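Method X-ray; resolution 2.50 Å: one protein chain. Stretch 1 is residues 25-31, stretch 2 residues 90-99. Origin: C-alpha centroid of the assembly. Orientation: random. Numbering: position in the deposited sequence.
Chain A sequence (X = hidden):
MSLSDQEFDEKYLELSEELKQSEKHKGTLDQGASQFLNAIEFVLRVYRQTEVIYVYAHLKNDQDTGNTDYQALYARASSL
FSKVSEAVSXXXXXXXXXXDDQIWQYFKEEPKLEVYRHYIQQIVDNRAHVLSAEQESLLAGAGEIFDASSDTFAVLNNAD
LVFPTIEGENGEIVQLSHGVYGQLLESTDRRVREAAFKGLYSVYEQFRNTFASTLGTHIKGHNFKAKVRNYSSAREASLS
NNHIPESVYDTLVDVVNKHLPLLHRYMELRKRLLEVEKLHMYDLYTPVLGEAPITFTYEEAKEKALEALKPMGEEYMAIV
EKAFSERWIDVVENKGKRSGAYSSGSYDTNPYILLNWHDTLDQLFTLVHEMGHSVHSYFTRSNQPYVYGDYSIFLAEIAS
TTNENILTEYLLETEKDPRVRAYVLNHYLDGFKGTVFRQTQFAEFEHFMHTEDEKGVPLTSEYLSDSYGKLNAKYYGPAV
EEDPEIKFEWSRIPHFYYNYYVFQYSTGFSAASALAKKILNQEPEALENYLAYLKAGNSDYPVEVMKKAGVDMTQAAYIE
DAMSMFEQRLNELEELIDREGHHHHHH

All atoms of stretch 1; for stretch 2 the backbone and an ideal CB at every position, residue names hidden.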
ATOM      1  N   HIS A  25      19.418   8.822 -28.023  1.00 58.44           N
ATOM      2  CA  HIS A  25      18.780   7.809 -28.850  1.00 45.19           C
ATOM      3  C   HIS A  25      17.335   8.168 -29.140  1.00 49.98           C
ATOM      4  O   HIS A  25      16.819   7.878 -30.214  1.00 49.70           O
ATOM      5  CB  HIS A  25      18.908   6.428 -28.210  1.00 46.35           C
ATOM      6  CG  HIS A  25      20.327   5.959 -28.110  1.00 51.90           C
ATOM      7  ND1 HIS A  25      21.075   5.618 -29.217  1.00 50.00           N
ATOM      8  CD2 HIS A  25      21.146   5.808 -27.043  1.00 40.50           C
ATOM      9  CE1 HIS A  25      22.291   5.268 -28.836  1.00 36.54           C
ATOM     10  NE2 HIS A  25      22.362   5.379 -27.522  1.00 51.30           N
ATOM     11  N   LYS A  26      16.699   8.834 -28.184  1.00 48.20           N
ATOM     12  CA  LYS A  26      15.308   9.217 -28.319  1.00 48.31           C
ATOM     13  C   LYS A  26      15.102  10.017 -29.598  1.00 51.34           C
ATOM     14  O   LYS A  26      15.890  10.900 -29.921  1.00 56.61           O
ATOM     15  CB  LYS A  26      14.856  10.012 -27.089  1.00 49.01           C
ATOM     16  CG  LYS A  26      13.430  10.504 -27.142  1.00 52.56           C
ATOM     17  CD  LYS A  26      12.976  11.073 -25.802  1.00 53.70           C
ATOM     18  CE  LYS A  26      11.586  11.689 -25.932  1.00 49.82           C
ATOM     19  NZ  LYS A  26      11.051  12.154 -24.630  1.00 60.33           N
ATOM     20  N   GLY A  27      14.054   9.675 -30.342  1.00 49.83           N
ATOM     21  CA  GLY A  27      13.708  10.394 -31.559  1.00 45.28           C
ATOM     22  C   GLY A  27      14.569  10.104 -32.775  1.00 45.98           C
ATOM     23  O   GLY A  27      14.445  10.793 -33.787  1.00 42.00           O
ATOM     24  N   THR A  28      15.420   9.081 -32.695  1.00 38.74           N
ATOM     25  CA  THR A  28      16.284   8.717 -33.819  1.00 42.77           C
ATOM     26  C   THR A  28      15.841   7.472 -34.573  1.00 47.81           C
ATOM     27  O   THR A  28      16.358   7.183 -35.657  1.00 44.81           O
ATOM     28  CB  THR A  28      17.731   8.454 -33.373  1.00 44.13           C
ATOM     29  OG1 THR A  28      17.763   7.314 -32.509  1.00 42.92           O
ATOM     30  CG2 THR A  28      18.328   9.672 -32.673  1.00 32.81           C
ATOM     31  N   LEU A  29      14.896   6.732 -34.008  1.00 42.42           N
ATOM     32  CA  LEU A  29      14.550   5.423 -34.559  1.00 46.19           C
ATOM     33  C   LEU A  29      14.271   5.431 -36.057  1.00 41.39           C
ATOM     34  O   LEU A  29      14.593   4.465 -36.744  1.00 42.61           O
ATOM     35  CB  LEU A  29      13.392   4.772 -33.793  1.00 36.57           C
ATOM     36  CG  LEU A  29      13.665   4.574 -32.300  1.00 47.50           C
ATOM     37  CD1 LEU A  29      12.649   3.637 -31.645  1.00 45.59           C
ATOM     38  CD2 LEU A  29      15.067   4.059 -32.099  1.00 36.30           C
ATOM     39  N   ASP A  30      13.682   6.515 -36.557  1.00 45.28           N
ATOM     40  CA  ASP A  30      13.335   6.624 -37.974  1.00 46.74           C
ATOM     41  C   ASP A  30      14.491   7.110 -38.855  1.00 48.96           C
ATOM     42  O   ASP A  30      14.297   7.348 -40.044  1.00 54.52           O
ATOM     43  CB  ASP A  30      12.140   7.558 -38.163  1.00 47.37           C
ATOM     44  CG  ASP A  30      12.473   9.009 -37.838  1.00 55.50           C
ATOM     45  OD1 ASP A  30      11.564   9.856 -37.925  1.00 56.65           O
ATOM     46  OD2 ASP A  30      13.637   9.308 -37.493  1.00 60.45           O
ATOM     47  N   GLN A  31      15.679   7.265 -38.278  1.00 48.83           N
ATOM     48  CA  GLN A  31      16.832   7.773 -39.028  1.00 50.30           C
ATOM     49  C   GLN A  31      17.560   6.705 -39.832  1.00 51.59           C
ATOM     50  O   GLN A  31      18.359   7.030 -40.704  1.00 58.16           O
ATOM     51  CB  GLN A  31      17.834   8.456 -38.092  1.00 49.90           C
ATOM     52  CG  GLN A  31      17.514   9.901 -37.764  1.00 45.82           C
ATOM     53  CD  GLN A  31      18.412  10.460 -36.675  1.00 52.09           C
ATOM     54  OE1 GLN A  31      18.002  11.333 -35.905  1.00 56.61           O
ATOM     55  NE2 GLN A  31      19.639   9.953 -36.596  1.00 47.66           N
ATOM     56  N   UNK A  90      10.172   5.948 -23.599  1.00 36.86           N
ATOM     57  CA  UNK A  90       9.844   6.475 -24.928  1.00 35.23           C
ATOM     58  C   UNK A  90      10.060   5.408 -26.007  1.00 43.37           C
ATOM     59  O   UNK A  90       9.556   5.516 -27.127  1.00 50.51           O
ATOM     60  CB  UNK A  90      10.690   7.712 -25.234  1.00 35.23           C
ATOM     61  N   UNK A  91      10.801   4.369 -25.640  1.00 42.27           N
ATOM     62  CA  UNK A  91      11.353   3.405 -26.585  1.00 36.07           C
ATOM     63  C   UNK A  91      10.320   2.617 -27.411  1.00 41.08           C
ATOM     64  O   UNK A  91      10.359   2.652 -28.650  1.00 45.51           O
ATOM     65  CB  UNK A  91      12.226   2.413 -25.814  1.00 36.07           C
ATOM     66  N   UNK A  92       9.403   1.911 -26.752  1.00 39.66           N
ATOM     67  CA  UNK A  92       8.391   1.118 -27.470  1.00 41.60           C
ATOM     68  C   UNK A  92       7.365   1.957 -28.261  1.00 39.38           C
ATOM     69  O   UNK A  92       7.006   1.615 -29.390  1.00 33.45           O
ATOM     70  CB  UNK A  92       7.643   0.238 -26.466  1.00 41.60           C
ATOM     71  N   UNK A  93       6.853   3.034 -27.651  1.00 35.62           N
ATOM     72  CA  UNK A  93       6.055   3.992 -28.411  1.00 46.19           C
ATOM     73  C   UNK A  93       6.769   4.463 -29.673  1.00 47.85           C
ATOM     74  O   UNK A  93       6.138   4.558 -30.727  1.00 50.92           O
ATOM     75  CB  UNK A  93       5.708   5.197 -27.534  1.00 46.19           C
ATOM     76  N   UNK A  94       8.066   4.748 -29.589  1.00 41.47           N
ATOM     77  CA  UNK A  94       8.771   5.235 -30.783  1.00 45.78           C
ATOM     78  C   UNK A  94       9.015   4.143 -31.812  1.00 42.34           C
ATOM     79  O   UNK A  94       8.945   4.396 -33.005  1.00 43.04           O
ATOM     80  CB  UNK A  94      10.110   5.858 -30.382  1.00 45.78           C
ATOM     81  N   UNK A  95       9.286   2.927 -31.350  1.00 41.98           N
ATOM     82  CA  UNK A  95       9.370   1.803 -32.266  1.00 42.06           C
ATOM     83  C   UNK A  95       8.064   1.731 -33.032  1.00 39.56           C
ATOM     84  O   UNK A  95       8.048   1.627 -34.253  1.00 38.07           O
ATOM     85  CB  UNK A  95       9.655   0.494 -31.527  1.00 42.06           C
ATOM     86  N   UNK A  96       6.968   1.827 -32.293  1.00 37.51           N
ATOM     87  CA  UNK A  96       5.640   1.659 -32.859  1.00 42.24           C
ATOM     88  C   UNK A  96       5.161   2.812 -33.760  1.00 46.38           C
ATOM     89  O   UNK A  96       4.132   2.695 -34.414  1.00 34.84           O
ATOM     90  CB  UNK A  96       4.642   1.473 -31.715  1.00 42.24           C
ATOM     91  N   UNK A  97       5.905   3.912 -33.809  1.00 46.86           N
ATOM     92  CA  UNK A  97       5.547   4.995 -34.720  1.00 41.37           C
ATOM     93  C   UNK A  97       6.022   4.661 -36.121  1.00 45.67           C
ATOM     94  O   UNK A  97       5.577   5.258 -37.098  1.00 41.26           O
ATOM     95  CB  UNK A  97       6.144   6.325 -34.254  1.00 41.37           C
ATOM     96  N   UNK A  98       6.939   3.707 -36.214  1.00 43.30           N
ATOM     97  CA  UNK A  98       7.284   3.128 -37.496  1.00 42.66           C
ATOM     98  C   UNK A  98       6.218   2.103 -37.864  1.00 41.88           C
ATOM     99  O   UNK A  98       5.564   1.526 -36.991  1.00 50.03           O
ATOM    100  CB  UNK A  98       8.676   2.493 -37.460  1.00 42.66           C
ATOM    101  N   UNK A  99       6.045   1.878 -39.160  1.00 48.84           N
ATOM    102  CA  UNK A  99       5.149   0.835 -39.647  1.00 55.64           C
ATOM    103  C   UNK A  99       5.839  -0.528 -39.578  1.00 59.52           C
ATOM    104  O   UNK A  99       7.050  -0.628 -39.802  1.00 50.52           O
ATOM    105  CB  UNK A  99       4.700   1.136 -41.078  1.00 55.64           C
TER

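At position 90 the CA-to-CB bond points toward stretch 1. The ideal CB lies 4.1 Å from Lys 26 CD, and beyond it Lys 26 and the start of the type II turn from His 25 to Thr 28 offer backbone atoms and the aliphatic part of the Lys 26 side chain. A long aliphatic chain could lie along them; a flat aromatic ring would cover more. The residue is Trp 90, with chi1 at 55° (p). Lys 26 CA sits 3.6 Å from the centroid of the six-membered ring of Trp 90, 8° off the ring normal, a CH-pi contact over the face. The ring also reaches the first residue of the turn, where Trp 90 CH2 is 3.9 Å from His 25 CB. Trp 90 NE1 is hydrogen-bonded elsewhere in the structure.

At position 91 the CA-to-CB bond runs sideways and the ideal CB has nothing of stretch 1 within 5.5 Å. Only a fairly long side chain could return to Leu 29, so a large apolar residue is plausible, though the evidence is weak. Phe 91 is found; in the t rotamer its CD1 comes within 4.4 Å of Leu 29 CD1.

Position 92 points away, and stretch 1 sets no requirement; the side chain of Glu 92 makes no contact with stretch 1. Position 93 points sideways with a phi of -52°, compatible with proline among many others. Pro 93 occupies it and makes no contact.

Position 94 is the most informative. CA-to-CB points toward stretch 1, and the ideal CB is 3.6 Å from Leu 29 CD1 and 5.5 Å from Gly 27 N. That amide is a donor within reach of a side chain of moderate length, so an acceptor such as Glu or Gln would suit, with aliphatic carbons against the leucine. Glu 94 meets both conditions: its CB packs 3.7 Å from Leu 29 CD1, and Gly 27 N donates a hydrogen bond to Glu 94 OE2 at 2.8 Å, with an N-H...O angle of 136°. Glu 94 OE1 also lies 3.4 Å from Lys 26 CG, so the carboxylate sits beside the turn.

At position 95 CA-to-CB points away, yet the ideal CB is 4.3 Å from Leu 29 CD1, which favours an apolar side chain able to bend back. Ile 95 does this through CG1, 3.7 Å from Leu 29 CD1; Leu 29 CD1 is also 3.4 Å from Ile 95 N.

Position 96 points away and is unconstrained by stretch 1; it is Leu 96. Position 97 points toward stretch 1 but finds nothing within 5.5 Å of its ideal CB, so many residues fit; Gln 97 makes no contact.

Position 98 closes a type I turn begun at Ile 95 and points toward Leu 29 and Asp 30 across a gap that a branched aliphatic chain could span. Leu 98 does so: CD1 lies 4.4 Å from Leu 29 CB, and CD2 lies 3.8 Å from Asp 30 CB.

Position 99 is out of reach, so stretch 1 sets no preference; it is Ser 99, at an N-cap position, whose side chain caps a backbone N just past the stretch.

Stretch 2 90-99: WFEPEILQLS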
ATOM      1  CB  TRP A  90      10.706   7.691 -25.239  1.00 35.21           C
ATOM      2  CG  TRP A  90      12.159   7.375 -25.093  1.00 44.41           C
ATOM      3  CD1 TRP A  90      12.939   7.586 -23.992  1.00 39.39           C
ATOM      4  CD2 TRP A  90      13.001   6.767 -26.073  1.00 36.66           C
ATOM      5  NE1 TRP A  90      14.212   7.156 -24.227  1.00 39.77           N
ATOM      6  CE2 TRP A  90      14.281   6.641 -25.497  1.00 44.92           C
ATOM      7  CE3 TRP A  90      12.799   6.321 -27.390  1.00 35.34           C
ATOM      8  CZ2 TRP A  90      15.360   6.067 -26.179  1.00 41.99           C
ATOM      9  CZ3 TRP A  90      13.866   5.760 -28.069  1.00 45.29           C
ATOM     10  CH2 TRP A  90      15.136   5.636 -27.460  1.00 41.43           C
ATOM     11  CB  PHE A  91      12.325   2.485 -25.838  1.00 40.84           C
ATOM     12  CG  PHE A  91      12.924   1.411 -26.682  1.00 43.72           C
ATOM     13  CD1 PHE A  91      13.671   1.726 -27.802  1.00 50.11           C
ATOM     14  CD2 PHE A  91      12.753   0.088 -26.351  1.00 42.47           C
ATOM     15  CE1 PHE A  91      14.230   0.732 -28.585  1.00 50.39           C
ATOM     16  CE2 PHE A  91      13.315  -0.910 -27.125  1.00 51.59           C
ATOM     17  CZ  PHE A  91      14.053  -0.586 -28.242  1.00 49.55           C
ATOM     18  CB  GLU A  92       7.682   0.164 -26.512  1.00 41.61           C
ATOM     19  CG  GLU A  92       8.628  -0.788 -25.786  1.00 43.89           C
ATOM     20  CD  GLU A  92       7.898  -1.930 -25.070  1.00 48.65           C
ATOM     21  OE1 GLU A  92       6.644  -1.945 -25.041  1.00 64.87           O
ATOM     22  OE2 GLU A  92       8.586  -2.823 -24.534  1.00 57.02           O
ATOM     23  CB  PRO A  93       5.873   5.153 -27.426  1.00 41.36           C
ATOM     24  CG  PRO A  93       5.887   4.454 -26.077  1.00 41.65           C
ATOM     25  CD  PRO A  93       6.924   3.378 -26.222  1.00 38.14           C
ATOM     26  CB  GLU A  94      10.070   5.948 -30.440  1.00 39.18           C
ATOM     27  CG  GLU A  94       9.857   7.329 -29.880  1.00 53.40           C
ATOM     28  CD  GLU A  94      11.078   8.215 -30.033  1.00 65.08           C
ATOM     29  OE1 GLU A  94      11.100   9.278 -29.359  1.00 59.22           O
ATOM     30  OE2 GLU A  94      11.996   7.855 -30.829  1.00 52.90           O
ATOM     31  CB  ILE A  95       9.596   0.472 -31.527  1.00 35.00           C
ATOM     32  CG1 ILE A  95      11.034   0.386 -31.025  1.00 30.51           C
ATOM     33  CG2 ILE A  95       9.314  -0.705 -32.448  1.00 35.28           C
ATOM     34  CD1 ILE A  95      11.246  -0.719 -30.031  1.00 35.11           C
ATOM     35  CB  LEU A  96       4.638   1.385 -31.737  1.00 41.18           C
ATOM     36  CG  LEU A  96       4.823   0.000 -31.118  1.00 37.82           C
ATOM     37  CD1 LEU A  96       3.741  -0.279 -30.112  1.00 38.10           C
ATOM     38  CD2 LEU A  96       4.817  -1.051 -32.213  1.00 36.41           C
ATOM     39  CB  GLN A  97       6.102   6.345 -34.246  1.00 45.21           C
ATOM     40  CG  GLN A  97       5.181   7.049 -33.239  1.00 50.26           C
ATOM     41  CD  GLN A  97       5.872   8.172 -32.493  1.00 50.06           C
ATOM     42  OE1 GLN A  97       7.083   8.145 -32.279  1.00 58.98           O
ATOM     43  NE2 GLN A  97       5.102   9.168 -32.098  1.00 51.46           N
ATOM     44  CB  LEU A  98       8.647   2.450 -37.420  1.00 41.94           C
ATOM     45  CG  LEU A  98       9.794   3.357 -36.979  1.00 42.65           C
ATOM     46  CD1 LEU A  98      11.034   2.544 -36.723  1.00 36.11           C
ATOM     47  CD2 LEU A  98      10.052   4.417 -38.033  1.00 47.27           C
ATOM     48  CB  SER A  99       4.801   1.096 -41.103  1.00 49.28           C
ATOM     49  OG  SER A  99       5.888   0.686 -41.919  1.00 51.17           O
TER
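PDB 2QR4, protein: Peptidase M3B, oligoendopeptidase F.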